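Local coordinates for ribosomal-protein-S5-alanine N-acetyltransferase (Vibrio fischeri, PDB 3IGR) that probably acetylates the N-terminal alanine of ribosomal protein uS5, using acetyl-CoA as the acetyl donor, at residues 9-15 with 69-75; 65-70 with 123-128; 83-87 with 116-121. All coordinates share one frame. Residue numbers count along the deposited sequence, not the author numbering.

Contact 1: 9-15 with 69-75; sequences HYQVRLI and YFVVVDK
L14 lays its CD2 methyl over the face of the F70 ring. L14 CD2 is 3.8 Å from the F70 ring centroid and 9° off the normal, a CH-pi contact. L14 is rotamer mt and F70 has chi1 m. Their CA-to-CB bonds diverge, although L14 CA and F70 CA are only 4.4 Å apart. Strands 10-14 and 69-74 are extended and antiparallel; H9 and K75 lie in loop just beyond. The strand axes approach to 4.6 Å, with 158° between their N-to-C directions. Q11–V73 and R13–V71 are hydrogen-bonded pairs; Y10–D74, V12–V72 and L14–F70 are non-hydrogen-bonded. The bonds are Q11 N to V73 O 3.0 Å, V73 N to Q11 O 2.8 Å, R13 N to V71 O 3.2 Å and V71 N to R13 O 2.9 Å. K75 N to H9 O (2.9 Å) and I15 N to Y69 O (3.0 Å) extend the pairing. This pair belongs to the N-terminal part of the central GNAT sheet. Y10, V12, V72 and D74 share one face; the first three touch helix 112-126. V12 CG2 meets V72 CG2 at 4.3 Å, and V12 CG1 meets F70 CD1 at 4.0 Å. Q11, R13, V71 and V73 share the other face, where V71 touches I23 of helix 20-29. The R13 guanidinium (chi1 p) lies over V71 CG2 and V73 CG2, and NH1 forms a salt bridge with D19. H9 CD2 is 3.1 Å from D74 OD1, while D74 OD2 is hydrogen-bonded to Y107. K75 CD is 3.9 Å from Q11 CB, and K75 NZ forms a salt bridge with E6.

Contact 2: 65-70 with 123-128; sequences NLAFYF and WMFKAQ
An aromatic cluster of F68, F70 and W123 joins the start of strand 68-74 to the C-terminal part of helix 112-126 in this GNAT domain. F68 CA is 9.0 Å from M124 CA, and N65 CA 8.1 Å from Q128 CA. The W123 edge points at the F68 face, with W123 CZ3 3.8 Å from F68 CD1, centroids 5.4 Å apart and planes at 79°. F70 turns its edge to the W123 face in an offset T-shaped pair, F70 CZ 3.9 Å from W123 CE3. W123 has chi1 t, both phenylalanines m. Selenomethionine M124 (mmm) adds a Met-aromatic contact, its SE 4.3 Å from the F68 centroid. F68 CZ touches Q128 CD at 3.3 Å. Q128 NE2 donates to N65 OD1 at 2.8 Å. N65 (phi 50°) is the C-prime residue of the Schellman motif that ends helix 48-63. The R91 side chain hydrogen-bonds to N65 O and Q128 O. Strand 10-14 packs beside the cluster through V12 and L14, and I89 of strand 79-90 touches F68 and M124.

Contact 3: 83-87 with 116-121; sequences TVSYS and AVNVTI
T83 begins the strand segment with its CB pointing away from 116-121, on the side where helix 20-29 packs. V84 follows and points toward helix 112-126. It has chi1 t. V84 CG2 reaches A116 CB and V117 CG2, both at 4.0 Å, and V84 CG1 lies 3.6 Å from T120 OG1. V84 CA and V117 CA are 6.4 Å apart, the nearest CA pair here. V84 also touches V99 of strand 96-103, while its partners T120 and A116 touch F70 and V72 of strand 68-74. S85 turns to the other side again and packs on Y69. This is a helix packed on a sheet face: the axes of strand 83-87 and helix 116-121 approach to 9.2 Å and cross at -33°, so both run in roughly the same direction. In the GNAT fold this helix belongs to the beta-alpha-beta crossover from strand 96-103 to strand 132-137, and in relatives the loop at its N-terminus binds the acetyl-CoA pyrophosphate. Y86 comes next, with chi1 m and its ring extended toward the helix, and it too touches V99. Y86 OH donates a hydrogen bond to T120 OG1 at 2.6 Å, though the place of Y86 OH is less sure because the model is crowded around it and I121 CD1. T120 has chi1 p. The I121 side chain sits at the edge of the Y86 ring.

All three contacts lie in one GNAT domain and involve the same sheet. Contact 1 pairs neighbouring strands 10-14 and 68-74; strand 79-90 adjoins 68-74. Contacts 2 and 3 both place helix 112-126 against that sheet, contact 2 near the C-terminal end of the helix, contact 3 in its middle. Centres lie about 8 Å apart for contacts 2 and 3, about 10 Å for 1 and 3, and about 15 Å for 1 and 2. Along the chain contact 1 closes before contact 3 opens, contact 3 falls between the segments of contact 2, and contacts 1 and 2 interleave. F70, active in contacts 1 and 2, packs on V12, L14, W123 and T120, so strands 10-14 and 68-74 and the helix pack together.

Contact 1: 9-15 with 69-75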
loop_
_atom_site.group_PDB
_atom_site.type_symbol
_atom_site.label_atom_id
_atom_site.label_comp_id
_atom_site.label_asym_id
_atom_site.label_seq_id
_atom_site.Cartn_x
_atom_site.Cartn_y
_atom_site.Cartn_z
ATOM N N HIS A 9 -11.919 -11.871 -6.676
ATOM C CA HIS A 9 -13.306 -12.273 -6.968
ATOM C C HIS A 9 -14.356 -11.216 -6.555
ATOM O O HIS A 9 -15.520 -11.536 -6.282
ATOM C CB HIS A 9 -13.621 -13.669 -6.404
ATOM C CG HIS A 9 -13.398 -13.803 -4.927
ATOM N ND1 HIS A 9 -12.187 -14.187 -4.386
ATOM C CD2 HIS A 9 -14.242 -13.635 -3.879
ATOM C CE1 HIS A 9 -12.293 -14.234 -3.068
ATOM N NE2 HIS A 9 -13.529 -13.908 -2.737
ATOM N N TYR A 10 -13.934 -9.955 -6.541
ATOM C CA TYR A 10 -14.788 -8.826 -6.145
ATOM C C TYR A 10 -15.024 -7.825 -7.276
ATOM O O TYR A 10 -14.207 -7.701 -8.195
ATOM C CB TYR A 10 -14.181 -8.098 -4.943
ATOM C CG TYR A 10 -13.902 -9.013 -3.782
ATOM C CD1 TYR A 10 -14.937 -9.433 -2.944
ATOM C CD2 TYR A 10 -12.616 -9.501 -3.537
ATOM C CE1 TYR A 10 -14.697 -10.293 -1.884
ATOM C CE2 TYR A 10 -12.367 -10.373 -2.464
ATOM C CZ TYR A 10 -13.419 -10.755 -1.644
ATOM O OH TYR A 10 -13.219 -11.605 -0.576
ATOM N N GLN A 11 -16.159 -7.135 -7.204
ATOM C CA GLN A 11 -16.495 -6.050 -8.126
ATOM C C GLN A 11 -17.017 -4.854 -7.329
ATOM O O GLN A 11 -17.878 -5.020 -6.466
ATOM C CB GLN A 11 -17.571 -6.491 -9.123
ATOM C CG GLN A 11 -18.065 -5.346 -10.016
ATOM C CD GLN A 11 -19.159 -5.757 -10.978
ATOM O OE1 GLN A 11 -19.744 -6.836 -10.855
ATOM N NE2 GLN A 11 -19.448 -4.890 -11.944
ATOM N N VAL A 12 -16.472 -3.672 -7.609
ATOM C CA VAL A 12 -16.937 -2.419 -7.019
ATOM C C VAL A 12 -17.621 -1.669 -8.148
ATOM O O VAL A 12 -17.023 -1.428 -9.205
ATOM C CB VAL A 12 -15.779 -1.560 -6.449
ATOM C CG1 VAL A 12 -16.321 -0.342 -5.678
ATOM C CG2 VAL A 12 -14.885 -2.399 -5.548
ATOM N N ARG A 13 -18.884 -1.323 -7.936
ATOM C CA ARG A 13 -19.679 -0.702 -8.977
ATOM C C ARG A 13 -20.723 0.154 -8.316
ATOM O O ARG A 13 -20.932 0.055 -7.107
ATOM C CB ARG A 13 -20.334 -1.759 -9.887
ATOM C CG ARG A 13 -21.273 -2.739 -9.181
ATOM C CD ARG A 13 -22.251 -3.347 -10.183
ATOM N NE ARG A 13 -23.072 -4.422 -9.621
ATOM C CZ ARG A 13 -24.151 -4.240 -8.860
ATOM N NH1 ARG A 13 -24.565 -3.014 -8.534
ATOM N NH2 ARG A 13 -24.820 -5.294 -8.416
ATOM N N LEU A 14 -21.371 1.007 -9.100
ATOM C CA LEU A 14 -22.469 1.814 -8.568
ATOM C C LEU A 14 -23.661 0.913 -8.269
ATOM O O LEU A 14 -23.925 -0.042 -8.995
ATOM C CB LEU A 14 -22.842 2.937 -9.537
ATOM C CG LEU A 14 -21.833 4.090 -9.634
ATOM C CD1 LEU A 14 -22.229 5.085 -10.737
ATOM C CD2 LEU A 14 -21.687 4.825 -8.296
ATOM N N ILE A 15 -24.349 1.207 -7.175
ATOM C CA ILE A 15 -25.550 0.480 -6.795
ATOM C C ILE A 15 -26.670 0.752 -7.805
ATOM O O ILE A 15 -26.718 1.830 -8.415
ATOM C CB ILE A 15 -25.952 0.821 -5.329
ATOM C CG1 ILE A 15 -26.835 -0.274 -4.718
ATOM C CG2 ILE A 15 -26.551 2.238 -5.209
ATOM C CD1 ILE A 15 -27.180 -0.046 -3.258
ATOM N N TYR A 69 -22.961 6.097 -4.792
ATOM C CA TYR A 69 -23.048 5.095 -3.757
ATOM C C TYR A 69 -22.563 3.796 -4.379
ATOM O O TYR A 69 -23.240 3.239 -5.239
ATOM C CB TYR A 69 -24.485 4.984 -3.244
ATOM C CG TYR A 69 -24.621 4.187 -1.975
ATOM C CD1 TYR A 69 -24.974 4.810 -0.782
ATOM C CD2 TYR A 69 -24.385 2.801 -1.962
ATOM C CE1 TYR A 69 -25.100 4.082 0.392
ATOM C CE2 TYR A 69 -24.507 2.066 -0.795
ATOM C CZ TYR A 69 -24.877 2.712 0.380
ATOM O OH TYR A 69 -25.000 1.995 1.550
ATOM N N PHE A 70 -21.373 3.349 -3.986
ATOM C CA PHE A 70 -20.816 2.107 -4.517
ATOM C C PHE A 70 -21.084 0.918 -3.607
ATOM O O PHE A 70 -21.088 1.055 -2.378
ATOM C CB PHE A 70 -19.308 2.208 -4.662
ATOM C CG PHE A 70 -18.844 3.141 -5.741
ATOM C CD1 PHE A 70 -18.566 2.653 -7.024
ATOM C CD2 PHE A 70 -18.631 4.491 -5.457
ATOM C CE1 PHE A 70 -18.103 3.502 -8.024
ATOM C CE2 PHE A 70 -18.184 5.363 -6.452
ATOM C CZ PHE A 70 -17.907 4.867 -7.738
ATOM N N VAL A 71 -21.266 -0.247 -4.213
ATOM C CA VAL A 71 -21.282 -1.514 -3.460
ATOM C C VAL A 71 -20.085 -2.403 -3.848
ATOM O O VAL A 71 -19.559 -2.311 -4.969
ATOM C CB VAL A 71 -22.605 -2.301 -3.626
ATOM C CG1 VAL A 71 -23.761 -1.565 -2.919
ATOM C CG2 VAL A 71 -22.941 -2.577 -5.100
ATOM N N VAL A 72 -19.641 -3.222 -2.901
ATOM C CA VAL A 72 -18.612 -4.208 -3.160
ATOM C C VAL A 72 -19.319 -5.572 -3.232
ATOM O O VAL A 72 -20.026 -5.963 -2.298
ATOM C CB VAL A 72 -17.545 -4.248 -2.058
ATOM C CG1 VAL A 72 -16.475 -5.289 -2.422
ATOM C CG2 VAL A 72 -16.925 -2.870 -1.828
ATOM N N VAL A 73 -19.141 -6.271 -4.346
ATOM C CA VAL A 73 -19.828 -7.536 -4.567
ATOM C C VAL A 73 -18.834 -8.680 -4.548
ATOM O O VAL A 73 -17.799 -8.612 -5.212
ATOM C CB VAL A 73 -20.584 -7.546 -5.917
ATOM C CG1 VAL A 73 -21.189 -8.959 -6.212
ATOM C CG2 VAL A 73 -21.665 -6.484 -5.917
ATOM N N ASP A 74 -19.148 -9.723 -3.777
ATOM C CA ASP A 74 -18.459 -10.997 -3.913
ATOM C C ASP A 74 -19.118 -11.726 -5.085
ATOM O O ASP A 74 -20.262 -12.171 -4.997
ATOM C CB ASP A 74 -18.578 -11.817 -2.626
ATOM C CG ASP A 74 -17.697 -13.066 -2.628
ATOM O OD1 ASP A 74 -17.320 -13.574 -3.702
ATOM O OD2 ASP A 74 -17.380 -13.546 -1.527
ATOM N N LYS A 75 -18.400 -11.814 -6.193
ATOM C CA LYS A 75 -18.926 -12.451 -7.398
ATOM C C LYS A 75 -19.131 -13.954 -7.215
ATOM O O LYS A 75 -20.024 -14.532 -7.819
ATOM C CB LYS A 75 -18.013 -12.170 -8.593
ATOM C CG LYS A 75 -18.091 -10.726 -9.092
ATOM C CD LYS A 75 -16.767 -10.271 -9.721
ATOM C CE LYS A 75 -16.462 -10.939 -11.047
ATOM N NZ LYS A 75 -15.211 -10.379 -11.645
#

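Contact 2: 65-70 with 123-128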
loop_
_atom_site.group_PDB
_atom_site.type_symbol
_atom_site.label_atom_id
_atom_site.label_comp_id
_atom_site.label_asym_id
_atom_site.label_seq_id
_atom_site.Cartn_x
_atom_site.Cartn_y
_atom_site.Cartn_z
ATOM N N ASN A 65 -24.680 13.669 -11.203
ATOM C CA ASN A 65 -23.357 13.621 -10.567
ATOM C C ASN A 65 -23.307 14.249 -9.163
ATOM O O ASN A 65 -22.308 14.859 -8.764
ATOM C CB ASN A 65 -22.289 14.201 -11.503
ATOM C CG ASN A 65 -22.109 13.366 -12.765
ATOM O OD1 ASN A 65 -21.445 12.330 -12.758
ATOM N ND2 ASN A 65 -22.699 13.818 -13.849
ATOM N N LEU A 66 -24.386 14.041 -8.414
ATOM C CA LEU A 66 -24.560 14.616 -7.087
ATOM C C LEU A 66 -24.175 13.674 -5.958
ATOM O O LEU A 66 -23.993 14.107 -4.825
ATOM C CB LEU A 66 -26.020 15.036 -6.896
ATOM C CG LEU A 66 -26.399 16.459 -7.310
ATOM C CD1 LEU A 66 -27.923 16.643 -7.324
ATOM C CD2 LEU A 66 -25.731 17.484 -6.387
ATOM N N ALA A 67 -24.096 12.379 -6.255
ATOM C CA ALA A 67 -23.764 11.378 -5.242
ATOM C C ALA A 67 -23.411 10.059 -5.913
ATOM O O ALA A 67 -23.901 9.758 -6.996
ATOM C CB ALA A 67 -24.929 11.176 -4.263
ATOM N N PHE A 68 -22.559 9.280 -5.268
ATOM C CA PHE A 68 -22.049 8.047 -5.869
ATOM C C PHE A 68 -21.997 7.007 -4.760
ATOM O O PHE A 68 -21.152 7.064 -3.847
ATOM C CB PHE A 68 -20.674 8.287 -6.523
ATOM C CG PHE A 68 -20.681 9.422 -7.532
ATOM C CD1 PHE A 68 -21.078 9.200 -8.855
ATOM C CD2 PHE A 68 -20.346 10.713 -7.154
ATOM C CE1 PHE A 68 -21.113 10.243 -9.776
ATOM C CE2 PHE A 68 -20.382 11.772 -8.075
ATOM C CZ PHE A 68 -20.767 11.538 -9.377
ATOM N N TYR A 69 -22.961 6.097 -4.792
ATOM C CA TYR A 69 -23.048 5.095 -3.757
ATOM C C TYR A 69 -22.563 3.796 -4.379
ATOM O O TYR A 69 -23.240 3.239 -5.239
ATOM C CB TYR A 69 -24.485 4.984 -3.244
ATOM C CG TYR A 69 -24.621 4.187 -1.975
ATOM C CD1 TYR A 69 -24.974 4.810 -0.782
ATOM C CD2 TYR A 69 -24.385 2.801 -1.962
ATOM C CE1 TYR A 69 -25.100 4.082 0.392
ATOM C CE2 TYR A 69 -24.507 2.066 -0.795
ATOM C CZ TYR A 69 -24.877 2.712 0.380
ATOM O OH TYR A 69 -25.000 1.995 1.550
ATOM N N PHE A 70 -21.373 3.349 -3.986
ATOM C CA PHE A 70 -20.816 2.107 -4.517
ATOM C C PHE A 70 -21.084 0.918 -3.607
ATOM O O PHE A 70 -21.088 1.055 -2.378
ATOM C CB PHE A 70 -19.308 2.208 -4.662
ATOM C CG PHE A 70 -18.844 3.141 -5.741
ATOM C CD1 PHE A 70 -18.566 2.653 -7.024
ATOM C CD2 PHE A 70 -18.631 4.491 -5.457
ATOM C CE1 PHE A 70 -18.103 3.502 -8.024
ATOM C CE2 PHE A 70 -18.184 5.363 -6.452
ATOM C CZ PHE A 70 -17.907 4.867 -7.738
ATOM N N TRP A 123 -11.134 7.365 -8.872
ATOM C CA TRP A 123 -12.150 7.732 -9.845
ATOM C C TRP A 123 -12.814 9.093 -9.519
ATOM O O TRP A 123 -13.083 9.881 -10.414
ATOM C CB TRP A 123 -13.172 6.606 -9.977
ATOM C CG TRP A 123 -14.188 6.843 -11.044
ATOM C CD1 TRP A 123 -14.055 6.584 -12.391
ATOM C CD2 TRP A 123 -15.506 7.353 -10.860
ATOM N NE1 TRP A 123 -15.212 6.923 -13.050
ATOM C CE2 TRP A 123 -16.121 7.396 -12.137
ATOM C CE3 TRP A 123 -16.237 7.777 -9.738
ATOM C CZ2 TRP A 123 -17.427 7.857 -12.324
ATOM C CZ3 TRP A 123 -17.552 8.223 -9.928
ATOM C CH2 TRP A 123 -18.121 8.268 -11.213
HETATM N N MSE A 124 -13.066 9.365 -8.242
HETATM C CA MSE A 124 -13.671 10.640 -7.849
HETATM C C MSE A 124 -12.753 11.829 -8.216
HETATM O O MSE A 124 -13.226 12.917 -8.580
HETATM C CB MSE A 124 -13.996 10.649 -6.358
HETATM C CG MSE A 124 -15.065 9.619 -5.949
HETATM SE SE MSE A 124 -16.786 10.071 -6.768
HETATM C CE MSE A 124 -17.125 11.760 -5.900
ATOM N N PHE A 125 -11.447 11.591 -8.140
ATOM C CA PHE A 125 -10.449 12.607 -8.425
ATOM C C PHE A 125 -10.298 12.782 -9.944
ATOM O O PHE A 125 -10.367 13.907 -10.472
ATOM C CB PHE A 125 -9.106 12.194 -7.812
ATOM C CG PHE A 125 -8.938 12.552 -6.348
ATOM C CD1 PHE A 125 -9.920 13.253 -5.642
ATOM C CD2 PHE A 125 -7.741 12.243 -5.694
ATOM C CE1 PHE A 125 -9.727 13.604 -4.297
ATOM C CE2 PHE A 125 -7.538 12.591 -4.345
ATOM C CZ PHE A 125 -8.535 13.267 -3.648
ATOM N N LYS A 126 -10.091 11.661 -10.626
ATOM C CA LYS A 126 -9.764 11.650 -12.041
ATOM C C LYS A 126 -10.984 11.833 -12.934
ATOM O O LYS A 126 -10.951 12.664 -13.816
ATOM C CB LYS A 126 -8.961 10.398 -12.427
ATOM C CG LYS A 126 -7.539 10.408 -11.833
ATOM C CD LYS A 126 -6.726 9.141 -12.139
ATOM C CE LYS A 126 -5.309 9.271 -11.541
ATOM N NZ LYS A 126 -4.690 7.965 -11.170
ATOM N N ALA A 127 -12.049 11.063 -12.717
ATOM C CA ALA A 127 -13.241 11.170 -13.568
ATOM C C ALA A 127 -14.242 12.204 -13.071
ATOM O O ALA A 127 -14.948 12.792 -13.871
ATOM C CB ALA A 127 -13.916 9.834 -13.734
ATOM N N GLN A 128 -14.329 12.424 -11.764
ATOM C CA GLN A 128 -15.253 13.447 -11.254
ATOM C C GLN A 128 -14.588 14.767 -10.880
ATOM O O GLN A 128 -15.272 15.689 -10.463
ATOM C CB GLN A 128 -16.102 12.926 -10.091
ATOM C CG GLN A 128 -17.129 11.855 -10.478
ATOM C CD GLN A 128 -18.283 12.390 -11.307
ATOM O OE1 GLN A 128 -18.704 13.523 -11.149
ATOM N NE2 GLN A 128 -18.804 11.560 -12.195
#

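Contact 3: 83-87 with 116-121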
loop_
_atom_site.group_PDB
_atom_site.type_symbol
_atom_site.label_atom_id
_atom_site.label_comp_id
_atom_site.label_asym_id
_atom_site.label_seq_id
_atom_site.Cartn_x
_atom_site.Cartn_y
_atom_site.Cartn_z
ATOM N N THR A 83 -19.716 -1.319 1.160
ATOM C CA THR A 83 -20.232 -0.120 0.530
ATOM C C THR A 83 -19.164 0.966 0.622
ATOM O O THR A 83 -18.349 0.972 1.549
ATOM C CB THR A 83 -21.521 0.420 1.240
ATOM O OG1 THR A 83 -21.203 0.743 2.592
ATOM C CG2 THR A 83 -22.680 -0.594 1.214
ATOM N N VAL A 84 -19.155 1.863 -0.350
ATOM C CA VAL A 84 -18.314 3.066 -0.280
ATOM C C VAL A 84 -19.208 4.152 -0.816
ATOM O O VAL A 84 -19.616 4.099 -1.977
ATOM C CB VAL A 84 -16.995 2.965 -1.115
ATOM C CG1 VAL A 84 -16.125 4.198 -0.911
ATOM C CG2 VAL A 84 -16.173 1.718 -0.717
ATOM N N SER A 85 -19.550 5.115 0.035
ATOM C CA SER A 85 -20.553 6.118 -0.328
ATOM C C SER A 85 -19.933 7.502 -0.351
ATOM O O SER A 85 -19.392 7.949 0.653
ATOM C CB SER A 85 -21.704 6.091 0.669
ATOM O OG SER A 85 -22.583 7.180 0.428
ATOM N N TYR A 86 -20.015 8.175 -1.498
ATOM C CA TYR A 86 -19.564 9.571 -1.626
ATOM C C TYR A 86 -20.814 10.442 -1.622
ATOM O O TYR A 86 -21.676 10.313 -2.500
ATOM C CB TYR A 86 -18.732 9.781 -2.893
ATOM C CG TYR A 86 -17.481 8.947 -2.875
ATOM C CD1 TYR A 86 -16.314 9.430 -2.291
ATOM C CD2 TYR A 86 -17.480 7.638 -3.382
ATOM C CE1 TYR A 86 -15.162 8.652 -2.254
ATOM C CE2 TYR A 86 -16.329 6.851 -3.340
ATOM C CZ TYR A 86 -15.179 7.372 -2.768
ATOM O OH TYR A 86 -14.053 6.616 -2.687
ATOM N N SER A 87 -20.916 11.288 -0.603
ATOM C CA SER A 87 -22.091 12.105 -0.369
ATOM C C SER A 87 -21.678 13.519 -0.001
ATOM O O SER A 87 -20.489 13.797 0.199
ATOM C CB SER A 87 -22.895 11.521 0.788
ATOM O OG SER A 87 -22.115 11.566 1.973
ATOM N N ALA A 116 -11.195 -1.117 -2.231
ATOM C CA ALA A 116 -12.477 -0.546 -2.673
ATOM C C ALA A 116 -12.488 0.981 -2.602
ATOM O O ALA A 116 -12.925 1.659 -3.542
ATOM C CB ALA A 116 -13.654 -1.148 -1.858
ATOM N N VAL A 117 -11.987 1.519 -1.494
ATOM C CA VAL A 117 -11.953 2.967 -1.274
ATOM C C VAL A 117 -10.894 3.614 -2.167
ATOM O O VAL A 117 -11.136 4.675 -2.729
ATOM C CB VAL A 117 -11.670 3.335 0.197
ATOM C CG1 VAL A 117 -11.517 4.842 0.370
ATOM C CG2 VAL A 117 -12.791 2.829 1.129
ATOM N N ASN A 118 -9.721 2.979 -2.292
ATOM C CA ASN A 118 -8.651 3.507 -3.144
ATOM C C ASN A 118 -9.069 3.682 -4.595
ATOM O O ASN A 118 -8.745 4.695 -5.230
ATOM C CB ASN A 118 -7.421 2.606 -3.117
ATOM C CG ASN A 118 -6.191 3.293 -3.662
ATOM O OD1 ASN A 118 -6.193 4.496 -3.904
ATOM N ND2 ASN A 118 -5.121 2.533 -3.840
ATOM N N VAL A 119 -9.759 2.675 -5.122
ATOM C CA VAL A 119 -10.059 2.659 -6.540
ATOM C C VAL A 119 -11.168 3.672 -6.837
ATOM O O VAL A 119 -11.140 4.344 -7.862
ATOM C CB VAL A 119 -10.347 1.235 -7.042
ATOM C CG1 VAL A 119 -11.758 0.746 -6.645
ATOM C CG2 VAL A 119 -10.091 1.148 -8.521
ATOM N N THR A 120 -12.107 3.810 -5.910
ATOM C CA THR A 120 -13.170 4.800 -6.059
ATOM C C THR A 120 -12.724 6.247 -5.770
ATOM O O THR A 120 -13.181 7.158 -6.446
ATOM C CB THR A 120 -14.407 4.424 -5.246
ATOM O OG1 THR A 120 -14.051 4.296 -3.860
ATOM C CG2 THR A 120 -14.976 3.123 -5.758
ATOM N N ILE A 121 -11.841 6.470 -4.795
ATOM C CA ILE A 121 -11.266 7.809 -4.588
ATOM C C ILE A 121 -10.555 8.245 -5.868
ATOM O O ILE A 121 -10.684 9.392 -6.324
ATOM C CB ILE A 121 -10.243 7.877 -3.416
ATOM C CG1 ILE A 121 -10.915 8.181 -2.094
ATOM C CG2 ILE A 121 -9.333 9.072 -3.541
ATOM C CD1 ILE A 121 -11.805 7.166 -1.591
#